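PDB 1JQG: carboxypeptidase A from Helicoverpa armigera, which belongs to the zinc-dependent M14 carboxypeptidases, is captured here as its proenzyme, and probably removes C-terminal residues from peptides in the insect gut. Local coordinates for residues Ser109-Arg113 with Ser114-Phe118; Tyr193-His196 with Lys197-Asp201; Glu125-Asp128 with Ala129-Glu133; Leu95-Glu98 with Asp99-Ala103. All blocks are in the same frame, centred on the assembly; numbering follows the deposited sequence.

Overall arrangement
Followed from the N terminus, the four contacts come in the order 4, 1, 3, 2, in series, with no nesting or crossing, because each joins neighbouring residues. Contact 4 spans turns of helix 92-108, which begins within the activation peptide. Contact 1 reverses the chain in the loop before helix 124-137, which holds contact 3. Contact 2 lies on helix 187-200. Contacts 1, 2 and 3 touch one another: Phe118 meets Tyr193 and His196, Leu116 and Arg113 lie on Tyr130 and Ala129, and Ile195 and Ile200 reach Tyr130. Contact 4 stands apart, its nearest atoms about 7 Å from contact 1 and about 16 Å from contact 2.

Contact 1 of 4, residues Ser109-Arg113 with Ser114-Phe118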
loop_
_atom_site.group_PDB
_atom_site.type_symbol
_atom_site.label_atom_id
_atom_site.label_comp_id
_atom_site.label_asym_id
_atom_site.label_seq_id
_atom_site.Cartn_x
_atom_site.Cartn_y
_atom_site.Cartn_z
ATOM N N SER A 109 17.385 19.123 0.050
ATOM C CA SER A 109 16.536 18.950 1.196
ATOM C C SER A 109 17.191 19.383 2.509
ATOM O O SER A 109 18.293 18.996 2.877
ATOM C CB SER A 109 16.085 17.489 1.332
ATOM O OG SER A 109 15.164 17.380 2.405
ATOM N N ASN A 110 16.402 20.065 3.339
ATOM C CA ASN A 110 16.819 20.464 4.674
ATOM C C ASN A 110 16.332 19.479 5.714
ATOM O O ASN A 110 16.136 19.765 6.876
ATOM C CB ASN A 110 16.308 21.881 4.974
ATOM C CG ASN A 110 16.994 22.959 4.157
ATOM O OD1 ASN A 110 16.483 24.046 3.840
ATOM N ND2 ASN A 110 18.232 22.695 3.771
ATOM N N SER A 111 16.006 18.269 5.289
ATOM C CA SER A 111 15.483 17.194 6.096
ATOM C C SER A 111 16.483 16.833 7.169
ATOM O O SER A 111 17.671 16.863 6.941
ATOM C CB SER A 111 15.230 15.942 5.264
ATOM O OG SER A 111 14.487 14.976 5.980
ATOM N N THR A 112 16.003 16.514 8.356
ATOM C CA THR A 112 16.882 16.195 9.482
ATOM C C THR A 112 16.376 14.946 10.182
ATOM O O THR A 112 15.286 14.406 9.989
ATOM C CB THR A 112 17.027 17.379 10.459
ATOM O OG1 THR A 112 17.944 17.057 11.487
ATOM C CG2 THR A 112 15.698 17.588 11.178
ATOM N N ARG A 113 17.174 14.415 11.104
ATOM C CA ARG A 113 16.822 13.220 11.865
ATOM C C ARG A 113 15.556 13.395 12.697
ATOM O O ARG A 113 14.721 12.490 12.798
ATOM C CB ARG A 113 18.034 12.783 12.670
ATOM C CG ARG A 113 17.867 11.489 13.459
ATOM C CD ARG A 113 19.177 11.056 14.115
ATOM N NE ARG A 113 19.026 9.805 14.852
ATOM C CZ ARG A 113 19.878 8.781 14.777
ATOM N NH1 ARG A 113 19.649 7.684 15.500
ATOM N NH2 ARG A 113 20.971 8.711 14.024
ATOM N N SER A 114 15.361 14.538 13.355
ATOM C CA SER A 114 14.203 14.793 14.203
ATOM C C SER A 114 12.999 15.322 13.422
ATOM O O SER A 114 11.876 15.384 13.956
ATOM C CB SER A 114 14.506 15.774 15.350
ATOM O OG SER A 114 14.944 17.084 14.992
ATOM N N ARG A 115 13.208 15.827 12.210
ATOM C CA ARG A 115 12.181 16.393 11.367
ATOM C C ARG A 115 12.326 15.985 9.907
ATOM O O ARG A 115 13.085 16.569 9.136
ATOM C CB ARG A 115 12.153 17.920 11.472
ATOM C CG ARG A 115 11.831 18.540 12.812
ATOM C CD ARG A 115 10.407 18.322 13.293
ATOM N NE ARG A 115 10.363 18.412 14.790
ATOM C CZ ARG A 115 9.928 19.531 15.348
ATOM N NH1 ARG A 115 9.545 20.557 14.561
ATOM N NH2 ARG A 115 9.861 19.635 16.666
ATOM N N LEU A 116 11.600 14.961 9.484
ATOM C CA LEU A 116 11.562 14.519 8.097
ATOM C C LEU A 116 10.698 15.442 7.255
ATOM O O LEU A 116 9.531 15.596 7.567
ATOM C CB LEU A 116 11.044 13.088 8.011
ATOM C CG LEU A 116 11.903 11.985 8.647
ATOM C CD1 LEU A 116 11.314 10.622 8.346
ATOM C CD2 LEU A 116 13.369 11.938 8.216
ATOM N N SER A 117 11.272 16.054 6.224
ATOM C CA SER A 117 10.573 16.961 5.332
ATOM C C SER A 117 9.718 16.207 4.320
ATOM O O SER A 117 9.809 14.980 4.226
ATOM C CB SER A 117 11.604 17.840 4.616
ATOM O OG SER A 117 12.186 18.785 5.512
ATOM N N PHE A 118 8.917 16.965 3.541
ATOM C CA PHE A 118 8.117 16.345 2.494
ATOM C C PHE A 118 8.627 16.723 1.099
ATOM O O PHE A 118 7.870 16.835 0.138
ATOM C CB PHE A 118 6.644 16.682 2.643
ATOM C CG PHE A 118 6.086 16.323 3.986
ATOM C CD1 PHE A 118 6.012 17.211 5.029
ATOM C CD2 PHE A 118 5.644 15.006 4.165
ATOM C CE1 PHE A 118 5.499 16.811 6.254
ATOM C CE2 PHE A 118 5.129 14.605 5.384
ATOM C CZ PHE A 118 5.058 15.508 6.425
HETATM O O HOH W 1 13.245 20.637 3.055
#
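Thr112 and Arg115 face each other across a chain reversal, with the methyl CG2 of Thr112 set 3.6 Å from Arg115 CB. That methyl stands between the backbone N and the carbonyl carbon of its own residue, while OG1 swings anti to the N (chi1 -177°); the threonine therefore turns its apolar branch to the returning chain. The backbone holds the pair: Thr112 N gives a nearly straight bond to Arg115 O at 3.0 Å, the donor standing above the carbonyl plane, and Arg115 N returns a weak one to Thr112 O. With Arg113 and Ser114 in helical backbone angles at the corner, this is a two-residue, type I-like turn of hairpin form, though neither arm is a regular strand. One step further from the corner, Ser111 OG accepts a weak bond from Ser117 N at 3.4 Å and also lies 3.9 Å from Leu116 CD2. That same leucine methyl rests 3.6 Å from Thr112 O, its stem running away from the turn before the end comes back. Ser109 OG accepts from Ser111 N at 3.1 Å, an ST turn, and is also hydrogen-bonded to Asp119. A water accepts from Asn110 N and approaches Ser117 OG weakly. Arg115 leads off to a salt bridge with Glu137, and Arg113 runs extended over Ala129. The reversal is thus set by one sound backbone bond and two weak ones, the second of these taken by a serine hydroxyl, with Arg115 and Leu116 tying it to Glu137 and Tyr130.

Contact 2 of 4, residues Tyr193-His196 with Lys197-Asp201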
loop_
_atom_site.group_PDB
_atom_site.type_symbol
_atom_site.label_atom_id
_atom_site.label_comp_id
_atom_site.label_asym_id
_atom_site.label_seq_id
_atom_site.Cartn_x
_atom_site.Cartn_y
_atom_site.Cartn_z
ATOM N N TYR A 193 2.712 12.079 7.004
ATOM C CA TYR A 193 2.035 13.368 7.125
ATOM C C TYR A 193 1.090 13.295 8.300
ATOM O O TYR A 193 0.961 14.267 9.049
ATOM C CB TYR A 193 1.304 13.707 5.818
ATOM C CG TYR A 193 0.872 15.147 5.694
ATOM C CD1 TYR A 193 1.734 16.086 5.116
ATOM C CD2 TYR A 193 -0.355 15.579 6.146
ATOM C CE1 TYR A 193 1.351 17.423 4.998
ATOM C CE2 TYR A 193 -0.736 16.896 6.018
ATOM C CZ TYR A 193 0.122 17.813 5.461
ATOM O OH TYR A 193 -0.300 19.114 5.369
ATOM N N ALA A 194 0.454 12.127 8.457
ATOM C CA ALA A 194 -0.451 11.889 9.585
ATOM C C ALA A 194 0.227 12.054 10.944
ATOM O O ALA A 194 -0.333 12.511 11.953
ATOM C CB ALA A 194 -1.086 10.525 9.468
ATOM N N ILE A 195 1.477 11.609 11.062
ATOM C CA ILE A 195 2.302 11.810 12.247
ATOM C C ILE A 195 2.592 13.298 12.432
ATOM O O ILE A 195 2.662 13.809 13.562
ATOM C CB ILE A 195 3.626 11.024 12.108
ATOM C CG1 ILE A 195 3.351 9.518 12.141
ATOM C CG2 ILE A 195 4.595 11.389 13.197
ATOM C CD1 ILE A 195 4.534 8.610 11.867
ATOM N N HIS A 196 2.818 13.999 11.292
ATOM C CA HIS A 196 3.190 15.401 11.324
ATOM C C HIS A 196 2.049 16.252 11.844
ATOM O O HIS A 196 2.220 17.180 12.622
ATOM C CB HIS A 196 3.717 15.836 9.958
ATOM C CG HIS A 196 3.911 17.312 9.782
ATOM N ND1 HIS A 196 3.037 18.202 9.185
ATOM C CD2 HIS A 196 4.974 18.039 10.185
ATOM C CE1 HIS A 196 3.549 19.416 9.231
ATOM N NE2 HIS A 196 4.713 19.340 9.838
ATOM N N LYS A 197 0.836 15.974 11.409
ATOM C CA LYS A 197 -0.334 16.749 11.873
ATOM C C LYS A 197 -0.846 16.345 13.251
ATOM O O LYS A 197 -1.471 17.141 13.920
ATOM C CB LYS A 197 -1.514 16.656 10.894
ATOM C CG LYS A 197 -1.252 17.437 9.594
ATOM C CD LYS A 197 -1.289 18.909 10.005
ATOM C CE LYS A 197 -0.945 19.827 8.846
ATOM N NZ LYS A 197 -1.181 21.229 9.353
ATOM N N LEU A 198 -0.562 15.114 13.696
ATOM C CA LEU A 198 -0.966 14.679 15.024
ATOM C C LEU A 198 0.066 14.987 16.102
ATOM O O LEU A 198 -0.237 14.941 17.290
ATOM C CB LEU A 198 -1.292 13.179 15.004
ATOM C CG LEU A 198 -2.455 12.719 14.154
ATOM C CD1 LEU A 198 -2.486 11.199 14.107
ATOM C CD2 LEU A 198 -3.798 13.219 14.662
ATOM N N VAL A 199 1.301 15.238 15.721
ATOM C CA VAL A 199 2.384 15.474 16.677
ATOM C C VAL A 199 3.056 16.822 16.479
ATOM O O VAL A 199 3.141 17.507 17.481
ATOM C CB VAL A 199 3.449 14.354 16.584
ATOM C CG1 VAL A 199 4.559 14.452 17.619
ATOM C CG2 VAL A 199 2.810 12.967 16.682
ATOM N N ILE A 200 3.637 17.100 15.321
ATOM C CA ILE A 200 4.433 18.261 15.045
ATOM C C ILE A 200 3.625 19.534 14.898
ATOM O O ILE A 200 3.897 20.536 15.567
ATOM C CB ILE A 200 5.292 18.099 13.762
ATOM C CG1 ILE A 200 6.129 16.816 13.836
ATOM C CG2 ILE A 200 6.171 19.327 13.531
ATOM C CD1 ILE A 200 7.106 16.743 14.963
ATOM N N ASP A 201 2.661 19.544 13.999
ATOM C CA ASP A 201 1.828 20.681 13.705
ATOM C C ASP A 201 0.366 20.386 13.972
ATOM O O ASP A 201 -0.334 20.012 13.033
ATOM C CB ASP A 201 1.995 21.117 12.241
ATOM C CG ASP A 201 1.389 22.480 11.973
ATOM O OD1 ASP A 201 1.141 22.672 10.778
ATOM O OD2 ASP A 201 1.197 23.273 12.921
#
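The backbone N of Asp201 reaches the carbonyl O of His196 at 2.8 Å with an almost linear N-H...O angle of 178°, nearly along the C=O axis. This bond spans five residues rather than four, the mark of the wider pi-type turn in this part of helix 187-200. One turn earlier the spacing is ordinary: Lys197 N donates to Tyr193 O at 2.9 Å, and Leu198 N to Ala194 O from above the carbonyl plane. The imidazole of His196, its CG anti to the backbone N (chi1 170°), is carried along the helix towards Ile200 and Asp201. There CD2 lies 3.6 Å from Ile200 CB, the two side chains meeting at about a right angle, while CE1 lies 3.8 Å from Asp201 CB with ring and carboxylate planes 62° apart. The His196 ring also meets the ring of Phe118 edge-to-face. In the M14 fold this helix packs on the mixed sheet through Ala194 and Ile195, which touch Ile215 of strand 212-216, and against helix 402-421, where Trp410 meets Leu198 and Lys197. Putting an alanine at His196 would probably uncover Ile200 and Asp201 on this side and leave the Phe118 ring without its edge-to-face partner. Lys197 bends at chi2 and runs beside Tyr193, both pointing the same way, bringing CG 3.7 Å from Tyr193 CE2 and CE 3.6 Å from Tyr193 OH. Its NZ then forms a salt bridge with Asp201 OD1 at 3.1 Å, meeting the oxygen from above the carboxylate plane.

Contact 3 of 4, residues Glu125-Asp128 with Ala129-Glu133; sequences EEVD and AYLQE
Helix 124-137 brings Asp128 and Gln132 together one turn apart, and Val127 and Leu131 likewise on another side. Gln132 CG lies 3.6 Å from the carbonyl O of Asp128, and the extended glutamine chain passes that oxygen and crosses the aspartate side chain at a slant, the two flat groups turned 79° to each other. Asp128 CG sits anti to its own backbone N (chi1 -176°), which places the carboxylate beside its own carbonyl carbon, and OD2 forms a salt bridge with Lys157 of strand 155-161. Gln132 and Leu131 touch the same lysine, so Lys157 offers this flank of the helix both a charged and an apolar contact with the sheet of the carboxypeptidase fold. A leucine in place of Asp128 removes the carboxylate, and the Lys157 ammonium would probably lose its hold on the helix and be free to turn. Val127 and Leu131 form the neighbouring apolar pair, CG1 to CG at 4.4 Å, with Leu131 CG also lying 3.2 Å from Val127 O. Beyond them Val127 meets Leu188 of helix 187-200 and Leu131 meets Leu159, joining helix and sheet. The backbone is regular alpha helix: Ala129 N bonds to Glu125 O and Tyr130 N to Glu126 O, each at 3.0 Å, while Leu131 N to Val127 O is straighter, with an angle of 172° at the hydrogen. Tyr130 CB rests 3.2 Å from Glu126 O, and its ring leads away to Leu116 and Ile200.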
loop_
_atom_site.group_PDB
_atom_site.type_symbol
_atom_site.label_atom_id
_atom_site.label_comp_id
_atom_site.label_asym_id
_atom_site.label_seq_id
_atom_site.Cartn_x
_atom_site.Cartn_y
_atom_site.Cartn_z
ATOM N N GLU A 125 16.032 3.332 7.503
ATOM C CA GLU A 125 16.889 3.779 8.603
ATOM C C GLU A 125 16.485 5.165 9.095
ATOM O O GLU A 125 16.489 5.367 10.295
ATOM C CB GLU A 125 18.357 3.782 8.172
ATOM C CG GLU A 125 18.932 2.444 7.794
ATOM C CD GLU A 125 18.485 1.891 6.449
ATOM O OE1 GLU A 125 17.985 2.710 5.639
ATOM O OE2 GLU A 125 18.639 0.660 6.228
ATOM N N GLU A 126 16.178 6.088 8.167
ATOM C CA GLU A 126 15.808 7.440 8.507
ATOM C C GLU A 126 14.460 7.491 9.215
ATOM O O GLU A 126 14.285 8.201 10.186
ATOM C CB GLU A 126 15.769 8.396 7.298
ATOM C CG GLU A 126 17.070 8.390 6.497
ATOM C CD GLU A 126 17.027 9.320 5.310
ATOM O OE1 GLU A 126 17.249 10.538 5.522
ATOM O OE2 GLU A 126 16.766 8.834 4.190
ATOM N N VAL A 127 13.529 6.637 8.814
ATOM C CA VAL A 127 12.198 6.545 9.431
ATOM C C VAL A 127 12.312 5.927 10.815
ATOM O O VAL A 127 11.732 6.356 11.782
ATOM C CB VAL A 127 11.193 5.761 8.581
ATOM C CG1 VAL A 127 9.857 5.599 9.317
ATOM C CG2 VAL A 127 10.965 6.449 7.249
ATOM N N ASP A 128 13.148 4.901 10.923
ATOM C CA ASP A 128 13.387 4.210 12.183
ATOM C C ASP A 128 13.981 5.159 13.214
ATOM O O ASP A 128 13.659 5.142 14.409
ATOM C CB ASP A 128 14.333 3.035 11.958
ATOM C CG ASP A 128 14.539 2.218 13.200
ATOM O OD1 ASP A 128 15.575 2.513 13.816
ATOM O OD2 ASP A 128 13.690 1.344 13.514
ATOM N N ALA A 129 14.952 5.970 12.793
ATOM C CA ALA A 129 15.594 6.929 13.702
ATOM C C ALA A 129 14.625 8.036 14.095
ATOM O O ALA A 129 14.580 8.486 15.231
ATOM C CB ALA A 129 16.838 7.574 13.119
ATOM N N TYR A 130 13.849 8.517 13.125
ATOM C CA TYR A 130 12.881 9.577 13.301
ATOM C C TYR A 130 11.850 9.221 14.375
ATOM O O TYR A 130 11.580 10.052 15.236
ATOM C CB TYR A 130 12.173 9.870 11.980
ATOM C CG TYR A 130 11.032 10.880 12.042
ATOM C CD1 TYR A 130 11.247 12.158 12.552
ATOM C CD2 TYR A 130 9.766 10.553 11.590
ATOM C CE1 TYR A 130 10.234 13.097 12.569
ATOM C CE2 TYR A 130 8.725 11.463 11.644
ATOM C CZ TYR A 130 8.979 12.748 12.112
ATOM O OH TYR A 130 7.930 13.617 12.102
ATOM N N LEU A 131 11.274 8.025 14.269
ATOM C CA LEU A 131 10.316 7.557 15.263
ATOM C C LEU A 131 10.824 7.647 16.685
ATOM O O LEU A 131 10.049 7.991 17.582
ATOM C CB LEU A 131 9.870 6.104 14.994
ATOM C CG LEU A 131 9.223 5.854 13.620
ATOM C CD1 LEU A 131 8.737 4.412 13.501
ATOM C CD2 LEU A 131 8.121 6.877 13.339
ATOM N N GLN A 132 12.088 7.262 16.881
ATOM C CA GLN A 132 12.725 7.304 18.201
ATOM C C GLN A 132 12.988 8.697 18.712
ATOM O O GLN A 132 12.967 8.964 19.916
ATOM C CB GLN A 132 14.034 6.507 18.172
ATOM C CG GLN A 132 13.819 5.023 17.961
ATOM C CD GLN A 132 15.106 4.277 17.709
ATOM O OE1 GLN A 132 15.351 3.740 16.618
ATOM N NE2 GLN A 132 15.958 4.258 18.701
ATOM N N GLU A 133 13.189 9.653 17.835
ATOM C CA GLU A 133 13.478 11.031 18.162
ATOM C C GLU A 133 12.209 11.738 18.592
ATOM O O GLU A 133 12.141 12.583 19.518
ATOM C CB GLU A 133 14.119 11.777 16.995
ATOM C CG GLU A 133 15.499 11.237 16.597
ATOM C CD GLU A 133 16.493 11.313 17.756
ATOM O OE1 GLU A 133 16.730 12.477 18.153
ATOM O OE2 GLU A 133 16.985 10.260 18.208
#

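Contact 4 of 4, residues Leu95-Glu98 with Asp99-Ala103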
loop_
_atom_site.group_PDB
_atom_site.type_symbol
_atom_site.label_atom_id
_atom_site.label_comp_id
_atom_site.label_asym_id
_atom_site.label_seq_id
_atom_site.Cartn_x
_atom_site.Cartn_y
_atom_site.Cartn_z
ATOM N N LEU A 95 13.513 4.314 -14.633
ATOM C CA LEU A 95 14.069 4.059 -13.316
ATOM C C LEU A 95 15.237 5.001 -13.051
ATOM O O LEU A 95 15.414 5.557 -11.962
ATOM C CB LEU A 95 14.511 2.603 -13.213
ATOM C CG LEU A 95 13.399 1.558 -13.281
ATOM C CD1 LEU A 95 13.940 0.127 -13.387
ATOM C CD2 LEU A 95 12.441 1.723 -12.112
ATOM N N GLU A 96 16.072 5.186 -14.047
ATOM C CA GLU A 96 17.247 6.024 -13.997
ATOM C C GLU A 96 16.891 7.498 -13.822
ATOM O O GLU A 96 17.518 8.219 -13.043
ATOM C CB GLU A 96 18.032 5.835 -15.288
ATOM C CG GLU A 96 18.763 4.495 -15.333
ATOM C CD GLU A 96 19.569 4.336 -16.615
ATOM O OE1 GLU A 96 19.253 5.103 -17.555
ATOM O OE2 GLU A 96 20.451 3.452 -16.603
ATOM N N LEU A 97 15.763 7.904 -14.395
ATOM C CA LEU A 97 15.272 9.270 -14.217
ATOM C C LEU A 97 14.791 9.502 -12.785
ATOM O O LEU A 97 15.022 10.586 -12.230
ATOM C CB LEU A 97 14.145 9.553 -15.228
ATOM C CG LEU A 97 13.488 10.928 -15.054
ATOM C CD1 LEU A 97 14.501 11.977 -15.438
ATOM C CD2 LEU A 97 12.174 11.029 -15.815
ATOM N N GLU A 98 14.086 8.542 -12.192
ATOM C CA GLU A 98 13.582 8.659 -10.836
ATOM C C GLU A 98 14.751 8.839 -9.878
ATOM O O GLU A 98 14.698 9.771 -9.077
ATOM C CB GLU A 98 12.724 7.467 -10.425
ATOM C CG GLU A 98 12.120 7.639 -9.033
ATOM C CD GLU A 98 11.669 6.363 -8.355
ATOM O OE1 GLU A 98 12.386 5.346 -8.383
ATOM O OE2 GLU A 98 10.548 6.401 -7.767
ATOM N N ASP A 99 15.790 8.031 -10.053
ATOM C CA ASP A 99 17.027 8.151 -9.282
ATOM C C ASP A 99 17.616 9.560 -9.392
ATOM O O ASP A 99 18.008 10.204 -8.426
ATOM C CB ASP A 99 18.085 7.147 -9.734
ATOM C CG ASP A 99 17.655 5.719 -9.559
ATOM O OD1 ASP A 99 16.656 5.442 -8.878
ATOM O OD2 ASP A 99 18.378 4.891 -10.159
ATOM N N GLN A 100 17.648 10.069 -10.614
ATOM C CA GLN A 100 18.149 11.410 -10.899
ATOM C C GLN A 100 17.314 12.466 -10.220
ATOM O O GLN A 100 17.836 13.335 -9.548
ATOM C CB GLN A 100 18.165 11.630 -12.412
ATOM C CG GLN A 100 18.832 12.912 -12.863
ATOM C CD GLN A 100 18.892 13.012 -14.378
ATOM O OE1 GLN A 100 18.391 14.008 -14.903
ATOM N NE2 GLN A 100 19.483 12.028 -15.053
ATOM N N LEU A 101 16.001 12.351 -10.285
ATOM C CA LEU A 101 15.041 13.256 -9.676
ATOM C C LEU A 101 14.970 13.206 -8.160
ATOM O O LEU A 101 14.845 14.242 -7.506
ATOM C CB LEU A 101 13.652 12.977 -10.244
ATOM C CG LEU A 101 13.121 14.001 -11.257
ATOM C CD1 LEU A 101 14.176 14.371 -12.288
ATOM C CD2 LEU A 101 11.880 13.430 -11.931
ATOM N N LEU A 102 15.138 12.004 -7.589
ATOM C CA LEU A 102 15.161 11.835 -6.150
ATOM C C LEU A 102 16.503 12.228 -5.535
ATOM O O LEU A 102 16.561 12.814 -4.463
ATOM C CB LEU A 102 14.796 10.376 -5.867
ATOM C CG LEU A 102 13.326 10.008 -6.162
ATOM C CD1 LEU A 102 12.996 8.634 -5.576
ATOM C CD2 LEU A 102 12.335 11.045 -5.650
ATOM N N ALA A 103 17.588 12.021 -6.264
ATOM C CA ALA A 103 18.929 12.344 -5.839
ATOM C C ALA A 103 19.108 13.846 -5.721
ATOM O O ALA A 103 19.698 14.344 -4.761
ATOM C CB ALA A 103 19.977 11.739 -6.772
#
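Glu98 passes at a slant across Leu102, one helical turn on, and its atoms can be followed outward. CB lies close to the backbone N of Asp99, at 3.1 Å. CG, anti to the backbone N of its own residue (chi1 -176°), comes 3.7 Å from Leu102 CD1, and CD stays 3.8 Å from the same methyl, so this one methyl lies against both CG and the carboxylate carbon. At the tip OE2 is still 4.0 Å from that methyl but accepts a hydrogen bond from the backbone N of Val397, while OE1 makes a salt bridge with Arg232. The side chain is buried, and both its oxygens are thus supplied with partners; Asp99 OD1, a like charge 4.3 Å from OE1, would probably add to the need for Arg232 as counter-charge. Helix 92-108 begins within the activation peptide, and through Glu98, together with Leu95 touching Arg232, Tyr233 and Leu396, it is fastened to loops of the carboxypeptidase domain. Along another side Leu97 and Leu101 bring their CD1 methyls 4.0 Å apart, the two side chains again set obliquely. Under both pairs runs the regular backbone bonding of an alpha helix: Leu101 N to Leu97 O at 2.8 Å, Leu102 N to Glu98 O at 2.7 Å and Gln100 N to Glu96 O, with Asp99 N to Leu95 O the straightest of the four at 170°.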